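Local structure of 3,4-dihydroxy-2-butanone 4-phosphate synthase (Acinetobacter baumannii, 6MNZ) at residues A[9-14]-A[150-156]; A[205-211]-A[223-229]. The protein probably catalyses the conversion of D-ribulose 5-phosphate to formate and 3,4-dihydroxy-2-butanone 4-phosphate, a step in riboflavin biosynthesis. One frame throughout, in Å; residues are numbered along the deposited sequence.

The two contacts follow one another along the chain and belong to different sequence families. Interaction 1 packs two helices within the 3,4-dihydroxy-2-butanone 4-phosphate synthase part, whereas interaction 2 pairs the strands of a hairpin in the GTP cyclohydrolase II-like part. Their centres lie about 28 Å apart and their nearest atoms about 8 Å apart, so they do not touch. Glu-203 meets the side chain of Leu-153 and accepts a weak hydrogen bond from Thr-205. Neither contact includes a predicted binding residue: the side chain of Leu-150 is about 10 Å from those of Asp-32 (predicted D-ribulose 5-phosphate site) and His-143 (predicted magnesium ligand), and that of Glu-228 about 11 Å from that of Arg-140, another predicted substrate residue.

Interaction 1: residues A[9-14]-A[150-156]; sequences LVADIR and LARLAGL
A chi1 of 179° in Val-10 turns CG1 away from the backbone N and onto Leu-153, while in Ile-13 a chi1 of -69° puts CG1 beside the backbone N and leaves CG2 anti to that N, dividing the two branches between Leu-150 and Ala-154. Val-10 CG1 lies 3.6 Å from Leu-153 CB, the two side chains crossing at about a right angle. Leu-150 reaches both neighbours with its fork, CD1 standing 4.0 Å from Val-10 CG2 and CD2 3.7 Å from Ile-13 CG1. The other branch of Ile-13, CG2, meets Ala-154 CB at 3.9 Å. The two backbones come closest at Arg-14 and Ala-154, whose CA atoms are 4.8 Å apart, an approach eased by the small alanine side chain. There helix 143-153 stops in a Schellman motif with Gly-155 as its C-prime residue. The Arg-14 chain bends at chi3 and sends NH2 to Ala-154 O (3.3 Å), a bent bond with the donor above the carbonyl plane. Val-19 of strand 19-22 lies against both Ile-13 and Leu-150. The chemistry is thus mainly apolar, with a single polar link at one margin, where the positive guanidinium would probably be favoured beside the helix's negative C-terminal dipole end.

Interaction 2: residues A[205-211]-A[223-229]; sequences TVERLDQ and LYRYREI
Segments 205-211 and 223-229 run antiparallel, with Glu-207 and Arg-227 forming a hydrogen-bonded pair through Glu-207 N to Arg-227 O (2.8 Å) and Arg-227 N to Glu-207 O (2.7 Å). Ile-229 N extends the pairing to Thr-205 O at 2.9 Å. On one face, Val-206 CG1 packs 3.7 Å from Tyr-226 CB. Farther along, Gln-211 CG makes a CH-pi contact 4.2 Å from the Tyr-224 ring centroid, and the amide stacks on the ring at 26° to its plane. The Arg-208 guanidinium takes the edge of the same ring; a chi1 of 58° places CG between the backbone N and carbonyl carbon, and the chain beyond runs toward Tyr-224. Through the backbone pairing, Arg-208 CB rests 3.6 Å from Tyr-226 CE2. Arg-208 and the Tyr-226 hydroxyl share Asp-336, by a salt bridge and a hydrogen bond respectively. On the other face, Asp-210 OD2 uses its syn lone pair to accept Arg-225 NH1 at 3.0 Å, a salt bridge. Leu-209 lays CD1 over one face of the Arg-227 guanidinium. The register runs from Arg-208 opposite Tyr-226 to Gln-211 opposite Tyr-224, setting two residues against Arg-225 alone; with the helical psi of Leu-209 (-57°), this is consistent with a classic beta bulge in the 206-215/220-228 hairpin, at one margin of the mixed sheet in the GTP cyclohydrolase II-like domain.

Interaction 1: residues A[9-14]-A[150-156]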
ATOM      1  N   LEU A   9     -30.107  14.629 -12.361  1.00 48.08           N
ATOM      2  CA  LEU A   9     -29.533  14.549 -11.024  1.00 48.24           C
ATOM      3  C   LEU A   9     -28.662  15.763 -10.722  1.00 46.05           C
ATOM      4  O   LEU A   9     -28.789  16.374  -9.654  1.00 64.86           O
ATOM      5  CB  LEU A   9     -28.725  13.260 -10.882  1.00 42.65           C
ATOM      6  CG  LEU A   9     -29.463  11.972 -11.249  1.00 36.68           C
ATOM      7  CD1 LEU A   9     -28.533  10.772 -11.142  1.00 56.48           C
ATOM      8  CD2 LEU A   9     -30.689  11.783 -10.370  1.00 27.23           C
ATOM      9  N   VAL A  10     -27.851  16.191 -11.690  1.00 32.35           N
ATOM     10  CA  VAL A  10     -27.070  17.411 -11.514  1.00 39.92           C
ATOM     11  C   VAL A  10     -27.990  18.621 -11.400  1.00 39.05           C
ATOM     12  O   VAL A  10     -27.718  19.555 -10.639  1.00 39.87           O
ATOM     13  CB  VAL A  10     -26.062  17.577 -12.666  1.00 34.46           C
ATOM     14  CG1 VAL A  10     -25.266  18.860 -12.498  1.00 37.08           C
ATOM     15  CG2 VAL A  10     -25.129  16.378 -12.740  1.00 33.52           C
ATOM     16  N   ALA A  11     -29.109  18.612 -12.130  1.00 35.40           N
ATOM     17  CA  ALA A  11     -29.961  19.796 -12.182  1.00 40.95           C
ATOM     18  C   ALA A  11     -30.738  19.974 -10.884  1.00 39.20           C
ATOM     19  O   ALA A  11     -30.936  21.104 -10.421  1.00 36.20           O
ATOM     20  CB  ALA A  11     -30.918  19.699 -13.369  1.00 42.38           C
ATOM     21  N   ASP A  12     -31.181  18.871 -10.278  1.00 43.38           N
ATOM     22  CA  ASP A  12     -31.885  18.960  -9.004  1.00 39.54           C
ATOM     23  C   ASP A  12     -30.954  19.419  -7.891  1.00 41.34           C
ATOM     24  O   ASP A  12     -31.334  20.251  -7.060  1.00 50.72           O
ATOM     25  CB  ASP A  12     -32.508  17.610  -8.658  1.00 43.94           C
ATOM     26  CG  ASP A  12     -33.868  17.421  -9.294  1.00 42.61           C
ATOM     27  OD1 ASP A  12     -34.640  16.574  -8.801  1.00 46.08           O
ATOM     28  OD2 ASP A  12     -34.211  18.206 -10.203  1.00 46.69           O
ATOM     29  N   ILE A  13     -29.694  18.985  -7.932  1.00 38.71           N
ATOM     30  CA  ILE A  13     -28.716  19.460  -6.961  1.00 41.66           C
ATOM     31  C   ILE A  13     -28.514  20.961  -7.116  1.00 42.23           C
ATOM     32  O   ILE A  13     -28.549  21.711  -6.134  1.00 40.96           O
ATOM     33  CB  ILE A  13     -27.392  18.690  -7.121  1.00 39.73           C
ATOM     34  CG1 ILE A  13     -27.562  17.234  -6.676  1.00 32.74           C
ATOM     35  CG2 ILE A  13     -26.281  19.366  -6.333  1.00 52.47           C
ATOM     36  CD1 ILE A  13     -27.754  17.050  -5.176  1.00 34.26           C
ATOM     37  N   ARG A  14     -28.425  21.434  -8.360  1.00 38.61           N
ATOM     38  CA  ARG A  14     -28.394  22.872  -8.606  1.00 36.55           C
ATOM     39  C   ARG A  14     -29.626  23.554  -8.029  1.00 44.67           C
ATOM     40  O   ARG A  14     -29.539  24.676  -7.516  1.00 51.98           O
ATOM     41  CB  ARG A  14     -28.284  23.134 -10.108  1.00 42.41           C
ATOM     42  CG  ARG A  14     -28.749  24.512 -10.551  1.00 53.14           C
ATOM     43  CD  ARG A  14     -28.103  24.905 -11.872  1.00 49.78           C
ATOM     44  NE  ARG A  14     -26.728  25.360 -11.694  1.00 45.55           N
ATOM     45  CZ  ARG A  14     -26.375  26.621 -11.459  1.00 58.55           C
ATOM     46  NH1 ARG A  14     -27.281  27.591 -11.491  1.00 54.63           N
ATOM     47  NH2 ARG A  14     -25.105  26.917 -11.215  1.00 64.56           N
ATOM     48  N   LEU A 150     -21.020  15.345  -7.742  1.00 33.00           N
ATOM     49  CA  LEU A 150     -22.350  15.767  -8.166  1.00 26.53           C
ATOM     50  C   LEU A 150     -22.567  17.247  -7.880  1.00 33.15           C
ATOM     51  O   LEU A 150     -22.991  18.006  -8.760  1.00 36.92           O
ATOM     52  CB  LEU A 150     -23.413  14.919  -7.469  1.00 35.30           C
ATOM     53  CG  LEU A 150     -24.740  14.779  -8.214  1.00 39.81           C
ATOM     54  CD1 LEU A 150     -24.552  14.004  -9.511  1.00 35.12           C
ATOM     55  CD2 LEU A 150     -25.778  14.105  -7.330  1.00 41.71           C
ATOM     56  N   ALA A 151     -22.252  17.683  -6.660  1.00 37.39           N
ATOM     57  CA  ALA A 151     -22.384  19.097  -6.329  1.00 37.27           C
ATOM     58  C   ALA A 151     -21.482  19.950  -7.209  1.00 37.78           C
ATOM     59  O   ALA A 151     -21.847  21.069  -7.589  1.00 36.43           O
ATOM     60  CB  ALA A 151     -22.060  19.322  -4.854  1.00 34.66           C
ATOM     61  N   ARG A 152     -20.293  19.441  -7.537  1.00 40.81           N
ATOM     62  CA  ARG A 152     -19.398  20.169  -8.429  1.00 31.74           C
ATOM     63  C   ARG A 152     -20.032  20.376  -9.797  1.00 34.62           C
ATOM     64  O   ARG A 152     -19.995  21.484 -10.344  1.00 41.29           O
ATOM     65  CB  ARG A 152     -18.075  19.415  -8.557  1.00 39.02           C
ATOM     66  CG  ARG A 152     -17.142  19.962  -9.622  1.00 39.72           C
ATOM     67  CD  ARG A 152     -15.837  19.182  -9.654  1.00 29.57           C
ATOM     68  NE  ARG A 152     -15.020  19.443  -8.472  1.00 36.84           N
ATOM     69  CZ  ARG A 152     -14.859  18.595  -7.459  1.00 42.01           C
ATOM     70  NH1 ARG A 152     -15.549  17.460  -7.404  1.00 35.22           N
ATOM     71  NH2 ARG A 152     -14.041  18.911  -6.464  1.00 50.33           N
ATOM     72  N   LEU A 153     -20.740  19.365 -10.303  1.00 39.61           N
ATOM     73  CA  LEU A 153     -21.311  19.455 -11.640  1.00 42.71           C
ATOM     74  C   LEU A 153     -22.464  20.447 -11.709  1.00 47.73           C
ATOM     75  O   LEU A 153     -22.722  21.006 -12.780  1.00 48.46           O
ATOM     76  CB  LEU A 153     -21.787  18.079 -12.103  1.00 44.37           C
ATOM     77  CG  LEU A 153     -20.690  17.083 -12.484  1.00 43.33           C
ATOM     78  CD1 LEU A 153     -21.283  15.697 -12.681  1.00 39.82           C
ATOM     79  CD2 LEU A 153     -19.956  17.540 -13.735  1.00 41.49           C
ATOM     80  N   ALA A 154     -23.126  20.712 -10.586  1.00 52.59           N
ATOM     81  CA  ALA A 154     -24.042  21.837 -10.471  1.00 42.09           C
ATOM     82  C   ALA A 154     -23.323  23.170 -10.311  1.00 42.81           C
ATOM     83  O   ALA A 154     -23.958  24.149  -9.901  1.00 42.28           O
ATOM     84  CB  ALA A 154     -24.993  21.622  -9.290  1.00 51.11           C
ATOM     85  N   GLY A 155     -22.003  23.194 -10.477  1.00 39.43           N
ATOM     86  CA  GLY A 155     -21.257  24.430 -10.364  1.00 49.49           C
ATOM     87  C   GLY A 155     -21.182  24.989  -8.965  1.00 45.82           C
ATOM     88  O   GLY A 155     -20.761  26.134  -8.787  1.00 48.10           O
ATOM     89  N   LEU A 156     -21.495  24.182  -7.959  1.00 40.11           N
ATOM     90  CA  LEU A 156     -21.475  24.613  -6.572  1.00 47.28           C
ATOM     91  C   LEU A 156     -20.209  24.116  -5.881  1.00 47.80           C
ATOM     92  O   LEU A 156     -19.340  23.492  -6.496  1.00 51.03           O
ATOM     93  CB  LEU A 156     -22.724  24.112  -5.844  1.00 42.55           C
ATOM     94  CG  LEU A 156     -24.042  24.676  -6.380  1.00 39.52           C
ATOM     95  CD1 LEU A 156     -25.233  23.947  -5.784  1.00 46.75           C
ATOM     96  CD2 LEU A 156     -24.139  26.170  -6.102  1.00 62.16           C
TER

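Interaction 2: residues A[205-211]-A[223-229]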
ATOM      1  N   THR A 205     -10.481  13.655 -18.964  1.00 41.32           N
ATOM      2  CA  THR A 205      -9.950  13.240 -17.675  1.00 36.87           C
ATOM      3  C   THR A 205      -8.512  12.745 -17.753  1.00 38.48           C
ATOM      4  O   THR A 205      -7.809  12.778 -16.738  1.00 42.44           O
ATOM      5  CB  THR A 205     -10.837  12.145 -17.074  1.00 36.01           C
ATOM      6  OG1 THR A 205     -12.214  12.457 -17.320  1.00 41.66           O
ATOM      7  CG2 THR A 205     -10.611  12.036 -15.577  1.00 49.02           C
ATOM      8  N   VAL A 206      -8.031  12.375 -18.938  1.00 46.84           N
ATOM      9  CA  VAL A 206      -6.725  11.745 -19.093  1.00 51.01           C
ATOM     10  C   VAL A 206      -5.849  12.653 -19.944  1.00 46.23           C
ATOM     11  O   VAL A 206      -6.342  13.334 -20.849  1.00 47.20           O
ATOM     12  CB  VAL A 206      -6.845  10.346 -19.735  1.00 49.31           C
ATOM     13  CG1 VAL A 206      -5.465   9.768 -20.014  1.00 42.68           C
ATOM     14  CG2 VAL A 206      -7.656   9.412 -18.838  1.00 42.81           C
ATOM     15  N   GLU A 207      -4.573  12.755 -19.569  1.00 36.27           N
ATOM     16  CA  GLU A 207      -3.586  13.507 -20.331  1.00 47.49           C
ATOM     17  C   GLU A 207      -2.313  12.686 -20.481  1.00 46.70           C
ATOM     18  O   GLU A 207      -1.814  12.117 -19.505  1.00 38.19           O
ATOM     19  CB  GLU A 207      -3.271  14.849 -19.662  1.00 56.81           C
ATOM     20  CG  GLU A 207      -2.179  15.645 -20.356  1.00 69.12           C
ATOM     21  CD  GLU A 207      -1.692  16.811 -19.519  1.00 72.36           C
ATOM     22  OE1 GLU A 207      -2.296  17.061 -18.454  1.00 67.12           O
ATOM     23  OE2 GLU A 207      -0.569  17.290 -19.781  1.00 59.22           O
ATOM     24  N   ARG A 208      -1.715  12.762 -21.667  1.00 54.84           N
ATOM     25  CA  ARG A 208      -0.451  12.103 -21.959  1.00 54.99           C
ATOM     26  C   ARG A 208       0.726  12.873 -21.364  1.00 53.84           C
ATOM     27  O   ARG A 208       0.697  14.100 -21.225  1.00 55.65           O
ATOM     28  CB  ARG A 208      -0.258  11.951 -23.468  1.00 49.56           C
ATOM     29  CG  ARG A 208      -0.294  13.256 -24.243  1.00 57.80           C
ATOM     30  CD  ARG A 208      -0.685  13.015 -25.691  1.00 74.01           C
ATOM     31  NE  ARG A 208       0.309  12.203 -26.386  1.00 71.29           N
ATOM     32  CZ  ARG A 208       0.193  11.784 -27.641  1.00 54.50           C
ATOM     33  NH1 ARG A 208      -0.892  12.084 -28.346  1.00 43.89           N
ATOM     34  NH2 ARG A 208       1.251  11.278 -28.260  1.00 54.66           N
ATOM     35  N   LEU A 209       1.823  12.146 -21.148  1.00 47.98           N
ATOM     36  CA  LEU A 209       3.019  12.696 -20.523  1.00 52.86           C
ATOM     37  C   LEU A 209       4.176  12.812 -21.507  1.00 53.34           C
ATOM     38  O   LEU A 209       4.738  13.898 -21.678  1.00 68.65           O
ATOM     39  CB  LEU A 209       3.430  11.824 -19.328  1.00 62.09           C
ATOM     40  CG  LEU A 209       2.477  11.739 -18.135  1.00 45.73           C
ATOM     41  CD1 LEU A 209       3.230  11.228 -16.914  1.00 43.79           C
ATOM     42  CD2 LEU A 209       1.833  13.080 -17.834  1.00 46.31           C
ATOM     43  N   ASP A 210       4.577  11.710 -22.134  1.00 48.60           N
ATOM     44  CA  ASP A 210       5.743  11.706 -23.004  1.00 62.31           C
ATOM     45  C   ASP A 210       5.670  10.483 -23.902  1.00 61.66           C
ATOM     46  O   ASP A 210       5.132   9.443 -23.510  1.00 38.76           O
ATOM     47  CB  ASP A 210       7.049  11.700 -22.203  1.00 52.35           C
ATOM     48  CG  ASP A 210       7.184  10.480 -21.320  1.00 70.33           C
ATOM     49  OD1 ASP A 210       8.011   9.600 -21.637  1.00 64.18           O
ATOM     50  OD2 ASP A 210       6.467  10.407 -20.300  1.00 70.44           O
ATOM     51  N   GLN A 211       6.224  10.616 -25.101  1.00 64.30           N
ATOM     52  CA  GLN A 211       6.330   9.504 -26.032  1.00 41.88           C
ATOM     53  C   GLN A 211       7.750   8.953 -26.036  1.00 41.88           C
ATOM     54  O   GLN A 211       8.728   9.697 -25.933  1.00 55.25           O
ATOM     55  CB  GLN A 211       5.937   9.935 -27.446  1.00 48.54           C
ATOM     56  CG  GLN A 211       5.545   8.777 -28.353  1.00 70.74           C
ATOM     57  CD  GLN A 211       4.917   9.234 -29.656  1.00 63.58           C
ATOM     58  OE1 GLN A 211       4.295  10.295 -29.718  1.00 64.79           O
ATOM     59  NE2 GLN A 211       4.949   8.365 -30.659  1.00 53.42           N
ATOM     60  N   LEU A 223       5.841   4.120 -26.682  1.00 62.06           N
ATOM     61  CA  LEU A 223       5.315   4.192 -25.322  1.00 36.85           C
ATOM     62  C   LEU A 223       4.652   5.550 -25.123  1.00 41.16           C
ATOM     63  O   LEU A 223       5.339   6.555 -24.923  1.00 56.25           O
ATOM     64  CB  LEU A 223       6.432   3.981 -24.302  1.00 40.21           C
ATOM     65  CG  LEU A 223       6.088   3.169 -23.058  1.00 43.18           C
ATOM     66  CD1 LEU A 223       5.991   1.694 -23.399  1.00 48.75           C
ATOM     67  CD2 LEU A 223       7.125   3.404 -21.972  1.00 60.95           C
ATOM     68  N   TYR A 224       3.333   5.536 -24.953  1.00 43.79           N
ATOM     69  CA  TYR A 224       2.581   6.710 -24.521  1.00 41.33           C
ATOM     70  C   TYR A 224       2.264   6.565 -23.036  1.00 49.12           C
ATOM     71  O   TYR A 224       1.616   5.597 -22.628  1.00 56.05           O
ATOM     72  CB  TYR A 224       1.307   6.866 -25.351  1.00 38.63           C
ATOM     73  CG  TYR A 224       1.556   7.035 -26.836  1.00 50.08           C
ATOM     74  CD1 TYR A 224       1.150   8.188 -27.496  1.00 66.49           C
ATOM     75  CD2 TYR A 224       2.031   5.981 -27.608  1.00 53.69           C
ATOM     76  CE1 TYR A 224       1.267   8.304 -28.870  1.00 63.48           C
ATOM     77  CE2 TYR A 224       2.269   6.137 -28.961  1.00 59.29           C
ATOM     78  CZ  TYR A 224       1.876   7.300 -29.588  1.00 60.34           C
ATOM     79  OH  TYR A 224       2.028   7.434 -30.949  1.00 59.04           O
ATOM     80  N   ARG A 225       2.839   7.448 -22.221  1.00 49.36           N
ATOM     81  CA  ARG A 225       2.517   7.532 -20.802  1.00 37.20           C
ATOM     82  C   ARG A 225       1.402   8.547 -20.572  1.00 38.93           C
ATOM     83  O   ARG A 225       1.546   9.723 -20.917  1.00 36.36           O
ATOM     84  CB  ARG A 225       3.760   7.916 -19.996  1.00 55.65           C
ATOM     85  CG  ARG A 225       4.737   6.765 -19.788  1.00 47.42           C
ATOM     86  CD  ARG A 225       6.118   7.257 -19.372  1.00 45.97           C
ATOM     87  NE  ARG A 225       6.339   7.122 -17.934  1.00 56.39           N
ATOM     88  CZ  ARG A 225       6.323   8.131 -17.065  1.00 66.06           C
ATOM     89  NH1 ARG A 225       6.140   9.382 -17.475  1.00 47.70           N
ATOM     90  NH2 ARG A 225       6.560   7.893 -15.782  1.00 61.84           N
ATOM     91  N   TYR A 226       0.341   8.111 -19.897  1.00 44.58           N
ATOM     92  CA  TYR A 226      -0.805   8.956 -19.594  1.00 35.36           C
ATOM     93  C   TYR A 226      -0.984   9.092 -18.088  1.00 40.56           C
ATOM     94  O   TYR A 226      -0.572   8.222 -17.316  1.00 36.99           O
ATOM     95  CB  TYR A 226      -2.085   8.388 -20.211  1.00 39.23           C
ATOM     96  CG  TYR A 226      -2.108   8.445 -21.719  1.00 51.88           C
ATOM     97  CD1 TYR A 226      -1.553   7.426 -22.480  1.00 44.83           C
ATOM     98  CD2 TYR A 226      -2.673   9.522 -22.382  1.00 51.88           C
ATOM     99  CE1 TYR A 226      -1.686   7.415 -23.854  1.00 35.04           C
ATOM    100  CE2 TYR A 226      -2.833   9.507 -23.751  1.00 50.35           C
ATOM    101  CZ  TYR A 226      -2.239   8.507 -24.489  1.00 44.06           C
ATOM    102  OH  TYR A 226      -2.222   8.588 -25.861  1.00 53.06           O
ATOM    103  N   ARG A 227      -1.611  10.194 -17.677  1.00 40.02           N
ATOM    104  CA  ARG A 227      -2.056  10.379 -16.303  1.00 37.85           C
ATOM    105  C   ARG A 227      -3.487  10.894 -16.288  1.00 42.49           C
ATOM    106  O   ARG A 227      -3.834  11.804 -17.047  1.00 43.76           O
ATOM    107  CB  ARG A 227      -1.142  11.356 -15.554  1.00 44.95           C
ATOM    108  CG  ARG A 227      -0.115  10.685 -14.659  1.00 51.75           C
ATOM    109  CD  ARG A 227       0.330  11.607 -13.534  1.00 69.59           C
ATOM    110  NE  ARG A 227       1.121  12.735 -14.022  1.00 69.22           N
ATOM    111  CZ  ARG A 227       2.450  12.766 -14.053  1.00 60.30           C
ATOM    112  NH1 ARG A 227       3.158  11.687 -13.739  1.00 53.50           N
ATOM    113  NH2 ARG A 227       3.073  13.852 -14.491  1.00 44.52           N
ATOM    114  N   GLU A 228      -4.278  10.390 -15.344  1.00 48.21           N
ATOM    115  CA  GLU A 228      -5.661  10.807 -15.164  1.00 39.80           C
ATOM    116  C   GLU A 228      -5.797  11.726 -13.956  1.00 40.56           C
ATOM    117  O   GLU A 228      -4.960  11.718 -13.050  1.00 49.68           O
ATOM    118  CB  GLU A 228      -6.590   9.604 -14.994  1.00 42.13           C
ATOM    119  CG  GLU A 228      -8.062   9.978 -15.073  1.00 39.74           C
ATOM    120  CD  GLU A 228      -8.985   8.802 -14.849  1.00 39.14           C
ATOM    121  OE1 GLU A 228      -8.689   7.999 -13.940  1.00 44.50           O
ATOM    122  OE2 GLU A 228     -10.140   8.881 -15.319  1.00 40.25           O
ATOM    123  N   ILE A 229      -6.808  12.600 -14.012  1.00 48.91           N
ATOM    124  CA  ILE A 229      -7.104  13.485 -12.892  1.00 36.90           C
ATOM    125  C   ILE A 229      -7.153  12.676 -11.608  1.00 39.23           C
ATOM    126  O   ILE A 229      -7.858  11.665 -11.520  1.00 43.60           O
ATOM    127  CB  ILE A 229      -8.441  14.211 -13.126  1.00 29.52           C
ATOM    128  CG1 ILE A 229      -8.406  15.028 -14.418  1.00 32.51           C
ATOM    129  CG2 ILE A 229      -8.782  15.093 -11.935  1.00 45.39           C
ATOM    130  CD1 ILE A 229      -7.313  16.074 -14.471  1.00 33.89           C
TER